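Local coordinates for iota-carrageenase (Alteromonas sp., PDB 1H80), which hydrolyses iota-carrageenan, a sulfated galactan of red algal cell walls, cutting its internal beta-1,4 linkages with inversion of anomeric configuration, at residues Leu215-Asn221 and Val249-Phe255; Gly169-Trp173 and Tyr227-Arg233; Leu161-Thr165 and Asn221-Lys225. All coordinates share one frame; numbering follows the deposited sequence. Where two conformers were deposited one is given.

Contact 1. Residues Leu215-Asn221 and Val249-Phe255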
loop_
_atom_site.group_PDB
_atom_site.type_symbol
_atom_site.label_atom_id
_atom_site.label_comp_id
_atom_site.label_asym_id
_atom_site.label_seq_id
_atom_site.Cartn_x
_atom_site.Cartn_y
_atom_site.Cartn_z
ATOM N N LEU A 215 -3.477 2.654 -1.758
ATOM C CA LEU A 215 -2.598 2.241 -2.846
ATOM C C LEU A 215 -1.386 3.154 -2.811
ATOM O O LEU A 215 -1.386 4.244 -3.384
ATOM C CB LEU A 215 -3.318 2.355 -4.188
ATOM C CG LEU A 215 -2.495 1.935 -5.409
ATOM C CD1 LEU A 215 -1.945 0.513 -5.227
ATOM C CD2 LEU A 215 -3.373 2.015 -6.643
ATOM N N ARG A 216 -0.353 2.690 -2.124
ATOM C CA ARG A 216 0.870 3.449 -1.945
ATOM C C ARG A 216 1.920 3.073 -2.979
ATOM O O ARG A 216 2.667 2.111 -2.805
ATOM C CB ARG A 216 1.398 3.195 -0.534
ATOM C CG ARG A 216 2.601 4.025 -0.139
ATOM C CD ARG A 216 3.150 3.524 1.187
ATOM N NE ARG A 216 2.285 3.856 2.317
ATOM C CZ ARG A 216 2.340 5.011 2.975
ATOM N NH1 ARG A 216 3.218 5.936 2.613
ATOM N NH2 ARG A 216 1.521 5.244 3.993
ATOM N N MET A 217 1.969 3.833 -4.065
ATOM C CA MET A 217 2.938 3.558 -5.109
ATOM C C MET A 217 4.192 4.349 -4.796
ATOM O O MET A 217 4.564 5.290 -5.498
ATOM C CB MET A 217 2.345 3.911 -6.466
ATOM C CG MET A 217 1.197 2.965 -6.809
ATOM S SD MET A 217 0.269 3.396 -8.262
ATOM C CE MET A 217 -0.796 4.696 -7.584
ATOM N N GLU A 218 4.817 3.944 -3.697
ATOM C CA GLU A 218 6.041 4.553 -3.200
ATOM C C GLU A 218 7.129 3.509 -3.412
ATOM O O GLU A 218 7.336 2.614 -2.591
ATOM C CB GLU A 218 5.866 4.899 -1.717
ATOM C CG GLU A 218 7.083 5.511 -1.053
ATOM C CD GLU A 218 6.728 6.264 0.219
ATOM O OE1 GLU A 218 5.838 5.797 0.964
ATOM O OE2 GLU A 218 7.345 7.321 0.476
ATOM N N THR A 219 7.803 3.632 -4.547
ATOM C CA THR A 219 8.846 2.702 -4.957
ATOM C C THR A 219 10.202 3.039 -4.348
ATOM O O THR A 219 11.058 3.613 -5.019
ATOM C CB THR A 219 8.941 2.706 -6.487
ATOM O OG1 THR A 219 9.178 4.045 -6.946
ATOM C CG2 THR A 219 7.629 2.231 -7.088
ATOM N N ASP A 220 10.409 2.654 -3.091
ATOM C CA ASP A 220 11.660 2.987 -2.412
ATOM C C ASP A 220 12.485 1.856 -1.805
ATOM O O ASP A 220 13.281 2.096 -0.894
ATOM C CB ASP A 220 11.393 4.038 -1.328
ATOM C CG ASP A 220 10.458 3.537 -0.238
ATOM O OD1 ASP A 220 10.117 2.336 -0.238
ATOM O OD2 ASP A 220 10.069 4.350 0.629
ATOM N N ASN A 221 12.314 0.635 -2.297
ATOM C CA ASN A 221 13.086 -0.492 -1.779
ATOM C C ASN A 221 14.551 -0.296 -2.174
ATOM O O ASN A 221 14.863 -0.142 -3.354
ATOM C CB ASN A 221 12.567 -1.806 -2.368
ATOM C CG ASN A 221 13.217 -3.022 -1.740
ATOM O OD1 ASN A 221 14.436 -3.077 -1.586
ATOM N ND2 ASN A 221 12.405 -4.010 -1.382
ATOM N N VAL A 249 -4.795 7.199 -2.926
ATOM C CA VAL A 249 -3.771 6.889 -3.907
ATOM C C VAL A 249 -2.605 7.846 -3.759
ATOM O O VAL A 249 -2.792 9.055 -3.671
ATOM C CB VAL A 249 -4.332 7.014 -5.331
ATOM C CG1 VAL A 249 -3.227 6.753 -6.342
ATOM C CG2 VAL A 249 -5.479 6.033 -5.527
ATOM N N MET A 250 -1.395 7.302 -3.734
ATOM C CA MET A 250 -0.216 8.139 -3.599
ATOM C C MET A 250 0.907 7.707 -4.526
ATOM O O MET A 250 1.158 6.515 -4.705
ATOM C CB MET A 250 0.263 8.132 -2.146
ATOM C CG MET A 250 1.562 8.880 -1.917
ATOM S SD MET A 250 2.981 7.783 -2.047
ATOM C CE MET A 250 3.453 7.699 -0.315
ATOM N N PHE A 251 1.566 8.693 -5.128
ATOM C CA PHE A 251 2.679 8.440 -6.030
ATOM C C PHE A 251 3.918 9.046 -5.388
ATOM O O PHE A 251 3.935 10.230 -5.051
ATOM C CB PHE A 251 2.455 9.100 -7.392
ATOM C CG PHE A 251 1.267 8.573 -8.138
ATOM C CD1 PHE A 251 -0.006 9.085 -7.902
ATOM C CD2 PHE A 251 1.419 7.557 -9.076
ATOM C CE1 PHE A 251 -1.111 8.597 -8.589
ATOM C CE2 PHE A 251 0.321 7.060 -9.768
ATOM C CZ PHE A 251 -0.946 7.579 -9.525
ATOM N N GLY A 252 4.944 8.223 -5.206
ATOM C CA GLY A 252 6.187 8.686 -4.615
ATOM C C GLY A 252 7.268 7.811 -5.211
ATOM O O GLY A 252 7.618 6.786 -4.634
ATOM N N PRO A 253 7.829 8.201 -6.363
ATOM C CA PRO A 253 8.869 7.414 -7.029
ATOM C C PRO A 253 10.241 7.373 -6.379
ATOM O O PRO A 253 11.053 6.506 -6.706
ATOM C CB PRO A 253 8.910 8.030 -8.419
ATOM C CG PRO A 253 8.700 9.486 -8.117
ATOM C CD PRO A 253 7.576 9.461 -7.092
ATOM N N HIS A 254 10.501 8.289 -5.452
ATOM C CA HIS A 254 11.804 8.343 -4.808
ATOM C C HIS A 254 12.885 8.428 -5.886
ATOM O O HIS A 254 12.949 9.415 -6.612
ATOM C CB HIS A 254 12.015 7.120 -3.909
ATOM C CG HIS A 254 11.275 7.198 -2.611
ATOM N ND1 HIS A 254 11.911 7.356 -1.398
ATOM C CD2 HIS A 254 9.948 7.177 -2.338
ATOM C CE1 HIS A 254 11.009 7.429 -0.435
ATOM N NE2 HIS A 254 9.809 7.324 -0.979
ATOM N N PHE A 255 13.699 7.384 -6.011
ATOM C CA PHE A 255 14.795 7.347 -6.986
ATOM C C PHE A 255 14.478 6.545 -8.249
ATOM O O PHE A 255 15.248 6.553 -9.211
ATOM C CB PHE A 255 16.016 6.716 -6.318
ATOM C CG PHE A 255 15.743 5.343 -5.767
ATOM C CD1 PHE A 255 15.614 4.250 -6.621
ATOM C CD2 PHE A 255 15.535 5.155 -4.405
ATOM C CE1 PHE A 255 15.278 2.992 -6.128
ATOM C CE2 PHE A 255 15.199 3.898 -3.900
ATOM C CZ PHE A 255 15.068 2.816 -4.767
#

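Contact 2. Residues Gly169-Trp173 and Tyr227-Arg233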
loop_
_atom_site.group_PDB
_atom_site.type_symbol
_atom_site.label_atom_id
_atom_site.label_comp_id
_atom_site.label_asym_id
_atom_site.label_seq_id
_atom_site.Cartn_x
_atom_site.Cartn_y
_atom_site.Cartn_z
ATOM N N GLY A 169 21.609 -13.085 -9.371
ATOM C CA GLY A 169 22.246 -11.808 -9.641
ATOM C C GLY A 169 21.394 -10.631 -10.076
ATOM O O GLY A 169 21.930 -9.569 -10.393
ATOM N N ARG A 170 20.078 -10.799 -10.100
ATOM C CA ARG A 170 19.207 -9.700 -10.500
ATOM C C ARG A 170 17.898 -9.731 -9.726
ATOM O O ARG A 170 17.645 -10.658 -8.956
ATOM C CB ARG A 170 18.911 -9.766 -11.996
ATOM C CG ARG A 170 18.251 -11.056 -12.440
ATOM C CD ARG A 170 17.465 -10.822 -13.704
ATOM N NE ARG A 170 16.452 -9.800 -13.469
ATOM C CZ ARG A 170 16.324 -8.684 -14.178
ATOM N NH1 ARG A 170 17.143 -8.431 -15.189
ATOM N NH2 ARG A 170 15.385 -7.805 -13.858
ATOM N N LEU A 171 17.070 -8.713 -9.938
ATOM C CA LEU A 171 15.787 -8.631 -9.251
ATOM C C LEU A 171 14.640 -9.189 -10.075
ATOM O O LEU A 171 14.639 -9.129 -11.303
ATOM C CB LEU A 171 15.469 -7.185 -8.876
ATOM C CG LEU A 171 16.486 -6.489 -7.972
ATOM C CD1 LEU A 171 15.916 -5.146 -7.552
ATOM C CD2 LEU A 171 16.793 -7.352 -6.757
ATOM N N HIS A 172 13.658 -9.727 -9.369
ATOM C CA HIS A 172 12.477 -10.303 -9.984
ATOM C C HIS A 172 11.275 -9.765 -9.232
ATOM O O HIS A 172 11.364 -9.464 -8.046
ATOM C CB HIS A 172 12.520 -11.822 -9.861
ATOM C CG HIS A 172 13.757 -12.429 -10.442
ATOM N ND1 HIS A 172 13.872 -12.746 -11.779
ATOM C CD2 HIS A 172 14.948 -12.731 -9.877
ATOM C CE1 HIS A 172 15.084 -13.219 -12.012
ATOM N NE2 HIS A 172 15.757 -13.220 -10.876
ATOM N N TRP A 173 10.153 -9.631 -9.923
ATOM C CA TRP A 173 8.953 -9.130 -9.278
ATOM C C TRP A 173 7.733 -9.632 -10.017
ATOM O O TRP A 173 7.860 -10.309 -11.033
ATOM C CB TRP A 173 8.978 -7.602 -9.205
ATOM C CG TRP A 173 9.143 -6.921 -10.515
ATOM C CD1 TRP A 173 8.159 -6.589 -11.393
ATOM C CD2 TRP A 173 10.374 -6.499 -11.108
ATOM N NE1 TRP A 173 8.697 -5.983 -12.501
ATOM C CE2 TRP A 173 10.057 -5.915 -12.353
ATOM C CE3 TRP A 173 11.716 -6.558 -10.710
ATOM C CZ2 TRP A 173 11.034 -5.392 -13.206
ATOM C CZ3 TRP A 173 12.687 -6.038 -11.559
ATOM C CH2 TRP A 173 12.340 -5.465 -12.790
ATOM N N TYR A 227 20.422 -2.417 -7.552
ATOM C CA TYR A 227 20.367 -3.155 -8.813
ATOM C C TYR A 227 19.915 -2.320 -10.002
ATOM O O TYR A 227 20.110 -2.721 -11.150
ATOM C CB TYR A 227 19.429 -4.362 -8.690
ATOM C CG TYR A 227 19.979 -5.499 -7.864
ATOM C CD1 TYR A 227 20.020 -5.424 -6.474
ATOM C CD2 TYR A 227 20.483 -6.644 -8.480
ATOM C CE1 TYR A 227 20.550 -6.464 -5.713
ATOM C CE2 TYR A 227 21.019 -7.687 -7.730
ATOM C CZ TYR A 227 21.049 -7.590 -6.349
ATOM O OH TYR A 227 21.586 -8.615 -5.606
ATOM N N LYS A 228 19.315 -1.166 -9.728
ATOM C CA LYS A 228 18.810 -0.298 -10.784
ATOM C C LYS A 228 17.808 -1.088 -11.616
ATOM O O LYS A 228 17.798 -1.029 -12.847
ATOM C CB LYS A 228 19.959 0.212 -11.652
ATOM C CG LYS A 228 20.923 1.108 -10.892
ATOM C CD LYS A 228 22.063 1.581 -11.773
ATOM C CE LYS A 228 22.973 2.541 -11.020
ATOM N NZ LYS A 228 22.244 3.777 -10.605
ATOM N N GLN A 229 16.966 -1.836 -10.909
ATOM C CA GLN A 229 15.931 -2.655 -11.527
ATOM C C GLN A 229 14.694 -2.598 -10.652
ATOM O O GLN A 229 14.788 -2.413 -9.440
ATOM C CB GLN A 229 16.398 -4.106 -11.644
ATOM C CG GLN A 229 17.682 -4.265 -12.429
ATOM C CD GLN A 229 18.209 -5.681 -12.403
ATOM O OE1 GLN A 229 17.985 -6.419 -11.443
ATOM N NE2 GLN A 229 18.933 -6.064 -13.451
ATOM N N GLY A 230 13.534 -2.762 -11.273
ATOM C CA GLY A 230 12.300 -2.728 -10.514
ATOM C C GLY A 230 11.361 -1.651 -11.003
ATOM O O GLY A 230 11.327 -1.336 -12.197
ATOM N N GLY A 231 10.601 -1.082 -10.074
ATOM C CA GLY A 231 9.654 -0.046 -10.431
ATOM C C GLY A 231 8.364 -0.662 -10.936
ATOM O O GLY A 231 8.269 -1.881 -11.088
ATOM N N ILE A 232 7.376 0.180 -11.213
ATOM C CA ILE A 232 6.094 -0.307 -11.690
ATOM C C ILE A 232 5.740 0.288 -13.045
ATOM O O ILE A 232 6.043 1.446 -13.328
ATOM C CB ILE A 232 4.964 -0.008 -10.666
ATOM C CG1 ILE A 232 4.681 1.493 -10.587
ATOM C CG2 ILE A 232 5.371 -0.526 -9.290
ATOM C CD1 ILE A 232 3.568 1.845 -9.595
ATOM N N ARG A 233 5.110 -0.526 -13.886
ATOM C CA ARG A 233 4.714 -0.113 -15.225
ATOM C C ARG A 233 3.394 -0.758 -15.598
ATOM O O ARG A 233 3.108 -1.881 -15.184
ATOM C CB ARG A 233 5.758 -0.554 -16.252
ATOM C CG ARG A 233 7.080 0.189 -16.213
ATOM C CD ARG A 233 8.180 -0.712 -16.751
ATOM N NE ARG A 233 8.314 -1.873 -15.881
ATOM C CZ ARG A 233 8.888 -1.835 -14.683
ATOM N NH1 ARG A 233 9.400 -0.698 -14.227
ATOM N NH2 ARG A 233 8.905 -2.920 -13.922
#

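Contact 3. Residues Leu161-Thr165 and Asn221-Lys225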
loop_
_atom_site.group_PDB
_atom_site.type_symbol
_atom_site.label_atom_id
_atom_site.label_comp_id
_atom_site.label_asym_id
_atom_site.label_seq_id
_atom_site.Cartn_x
_atom_site.Cartn_y
_atom_site.Cartn_z
ATOM N N LEU A 161 2.625 -6.429 0.051
ATOM C CA LEU A 161 3.868 -5.892 -0.469
ATOM C C LEU A 161 4.102 -6.457 -1.860
ATOM O O LEU A 161 4.408 -7.637 -2.010
ATOM C CB LEU A 161 5.023 -6.280 0.459
ATOM C CG LEU A 161 4.830 -5.891 1.927
ATOM C CD1 LEU A 161 5.929 -6.503 2.778
ATOM C CD2 LEU A 161 4.828 -4.374 2.056
ATOM N N VAL A 162 3.929 -5.614 -2.874
ATOM C CA VAL A 162 4.136 -6.016 -4.265
ATOM C C VAL A 162 5.612 -5.701 -4.448
ATOM O O VAL A 162 5.993 -4.690 -5.038
ATOM C CB VAL A 162 3.252 -5.171 -5.204
ATOM C CG1 VAL A 162 3.324 -5.710 -6.622
ATOM C CG2 VAL A 162 1.807 -5.203 -4.709
ATOM N N ASP A 163 6.430 -6.609 -3.927
ATOM C CA ASP A 163 7.875 -6.445 -3.872
ATOM C C ASP A 163 8.760 -7.117 -4.908
ATOM O O ASP A 163 8.299 -7.779 -5.840
ATOM C CB ASP A 163 8.344 -6.888 -2.485
ATOM C CG ASP A 163 9.299 -5.902 -1.844
ATOM O OD1 ASP A 163 10.105 -5.290 -2.571
ATOM O OD2 ASP A 163 9.247 -5.752 -0.603
ATOM N N VAL A 164 10.060 -6.931 -4.707
ATOM C CA VAL A 164 11.077 -7.509 -5.568
ATOM C C VAL A 164 11.847 -8.533 -4.745
ATOM O O VAL A 164 11.816 -8.502 -3.511
ATOM C CB VAL A 164 12.068 -6.429 -6.087
ATOM C CG1 VAL A 164 11.315 -5.359 -6.857
ATOM C CG2 VAL A 164 12.830 -5.804 -4.926
ATOM N N THR A 165 12.510 -9.456 -5.429
ATOM C CA THR A 165 13.312 -10.470 -4.762
ATOM C C THR A 165 14.551 -10.724 -5.603
ATOM O O THR A 165 14.507 -10.626 -6.828
ATOM C CB THR A 165 12.549 -11.806 -4.584
ATOM O OG1 THR A 165 12.181 -12.333 -5.864
ATOM C CG2 THR A 165 11.308 -11.598 -3.747
ATOM N N ASN A 221 12.314 0.635 -2.297
ATOM C CA ASN A 221 13.086 -0.492 -1.779
ATOM C C ASN A 221 14.551 -0.296 -2.174
ATOM O O ASN A 221 14.863 -0.142 -3.354
ATOM C CB ASN A 221 12.567 -1.806 -2.368
ATOM C CG ASN A 221 13.217 -3.022 -1.740
ATOM O OD1 ASN A 221 14.436 -3.077 -1.586
ATOM N ND2 ASN A 221 12.405 -4.010 -1.382
ATOM N N LEU A 222 15.443 -0.313 -1.186
ATOM C CA LEU A 222 16.873 -0.123 -1.420
ATOM C C LEU A 222 17.451 -1.057 -2.479
ATOM O O LEU A 222 18.338 -0.667 -3.241
ATOM C CB LEU A 222 17.646 -0.298 -0.111
ATOM N N LEU A 223 16.956 -2.291 -2.522
ATOM C CA LEU A 223 17.433 -3.263 -3.501
ATOM C C LEU A 223 17.300 -2.723 -4.917
ATOM O O LEU A 223 18.170 -2.940 -5.759
ATOM C CB LEU A 223 16.643 -4.570 -3.392
ATOM C CG LEU A 223 17.018 -5.536 -2.267
ATOM C CD1 LEU A 223 16.057 -6.712 -2.261
ATOM C CD2 LEU A 223 18.445 -6.021 -2.473
ATOM N N MET A 224 16.205 -2.022 -5.181
ATOM C CA MET A 224 15.981 -1.479 -6.510
ATOM C C MET A 224 16.980 -0.385 -6.847
ATOM O O MET A 224 17.300 -0.166 -8.011
ATOM C CB MET A 224 14.553 -0.953 -6.630
ATOM C CG MET A 224 13.527 -2.019 -6.318
ATOM S SD MET A 224 11.879 -1.558 -6.831
ATOM C CE MET A 224 11.608 -0.104 -5.838
ATOM N N LYS A 225 17.475 0.295 -5.821
ATOM C CA LYS A 225 18.447 1.353 -6.033
ATOM C C LYS A 225 19.792 0.728 -6.385
ATOM O O LYS A 225 20.465 1.163 -7.317
ATOM C CB LYS A 225 18.588 2.204 -4.771
ATOM C CG LYS A 225 19.563 3.358 -4.911
ATOM C CD LYS A 225 19.609 4.192 -3.643
ATOM C CE LYS A 225 20.548 5.378 -3.803
ATOM N NZ LYS A 225 20.567 6.240 -2.588
#

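Contact 1. Residues Leu215-Asn221 and Val249-Phe255
Glu218 and His254 meet where two neighbouring parallel strands, 216-218 and 250-252, on successive turns of the right-handed beta-helix, run out, His254 just beyond the second. The imidazole offers NE2 in its own plane to Glu218 OE2 at 2.9 Å, and the bond is almost straight (178°). It reaches the carboxylate on its anti side, somewhat out of its plane, which is turned 53° from the ring. Glu218 can extend this far because its CG lies anti to the backbone N and the chain runs on stretched. The other oxygen, OE1, receives Arg216 NH1 at 3.1 Å in a salt bridge, so both carboxylate oxygens have partners; Arg216 is held further by Tyr191 O through NH2. Asp220 lies alongside the histidine, with its CB centred over one ring face, 3.3 Å from the centroid.

The opposite face of the sheet turns into the apolar interior. There Met217 bends at its last torsion and lays CE over the Phe251 ring, 3.7 Å from the centroid and displaced toward the rim. The same methyl presses tightly on Val249 CG1 at 3.4 Å; Ile232 and Val261 also touch the Met217 side chain. Backbone bonds fix the strand pairing, among them Gly252 N to Met217 O at 3.0 Å. Beyond the strands, Asn221 O lies in the plane of the Phe255 ring at its edge, 3.3 Å from CZ.

Contact 2. Residues Gly169-Trp173 and Tyr227-Arg233
Gln229 sets its CG anti to its own carbonyl carbon (chi1 -57°) and then runs extended, which carries the amide across to the backbone of Leu171. Its OE1 accepts Leu171 N at 2.9 Å in a nearly straight bond (167°). The amide also lies stacked on the guanidinium of Arg170, the two planes only 17° apart, with NE2 displaced toward the rim of one face. Arg170 is held flat there by its own neighbour: NE and NH2 grip Leu171 O side-on, the nearer being NE at 2.9 Å. Both backbone polar atoms of Leu171 are thus engaged, its N-H by Gln229 and its oxygen by Arg170. On the apolar side, Leu171 CD2 sits over the centre of the Tyr227 ring, 3.8 Å from the centroid. Gly230 CA lies over one face of the Trp173 six-membered ring, 3.7 Å from its centroid; the backbone angles there call for glycine. Trp173 NE1 and Arg233 NE share Asp200, each bonding one carboxylate oxygen. The arrangement belongs to the elaborated turns of a right-handed parallel beta-helix, where an antiparallel extension packs on the loop between a short helix and the next strand.

Contact 3. Residues Leu161-Thr165 and Asn221-Lys225
Asp163 OD1 is gripped by two donors: its neighbour's backbone, Val164 N, at 2.7 Å, and, more weakly, Asn221 ND2 of the other segment at 2.9 Å. The setting is a beta-helix turn in which strand 160-167 breaks at Asp163, facing the N-terminus of the short helix 222-227. Val164 N approaches on the anti side of the carboxylate, somewhat out of its plane. The aspartate sits off the usual staggered positions (chi1 -133°), consistent with its being pulled to this backbone N-H. The amide of Asn221 meets the carboxylate across it, the two planes 75° apart. That amide works in two directions, since it is also the helix N-cap: OD1 accepts Leu223 N at 2.8 Å while ND2 points back to the strand. The weak bond may help to orient the capping amide. With an alanine in place of Asp163, Val164 N and Asn221 ND2 are likely to lose this acceptor, and the capping amide would probably be freer to turn.

Beside this polar link, the branches of Val164 meet side chains of the helix. CG2 reaches Leu223 CD1 loosely at 4.3 Å. The valine also touches Leu171 and Trp173 of strand 170-175, giving it a buried place between strand and helix. Met224 folds back at chi3 (-62°) and completes the packing with SD 3.8 Å from Val164 CG1.

Overall arrangement
The three contacts form a continuous patch in the pectate lyase-like region, with centres about 7 Å apart for contacts 2 and 3, 11 Å for contacts 1 and 3, and 15 Å for contacts 1 and 2. Their segments alternate along the chain: 161-165 and 169-173 come first, then 215-221, 221-225, 227-233 and 249-255. Helix 222-227 therefore links them, leaving strand 216-218 through the shared Asn221 and leading into strand 231-243. Strands 160-167 and 170-175 pair antiparallel, an excursion from the otherwise mostly parallel coils. Met224 CE and Ile232 CG2 both pack on Thr219, an example of how insertions on a parallel beta-helix are tied to its coils by a helix cap and side-chain packing.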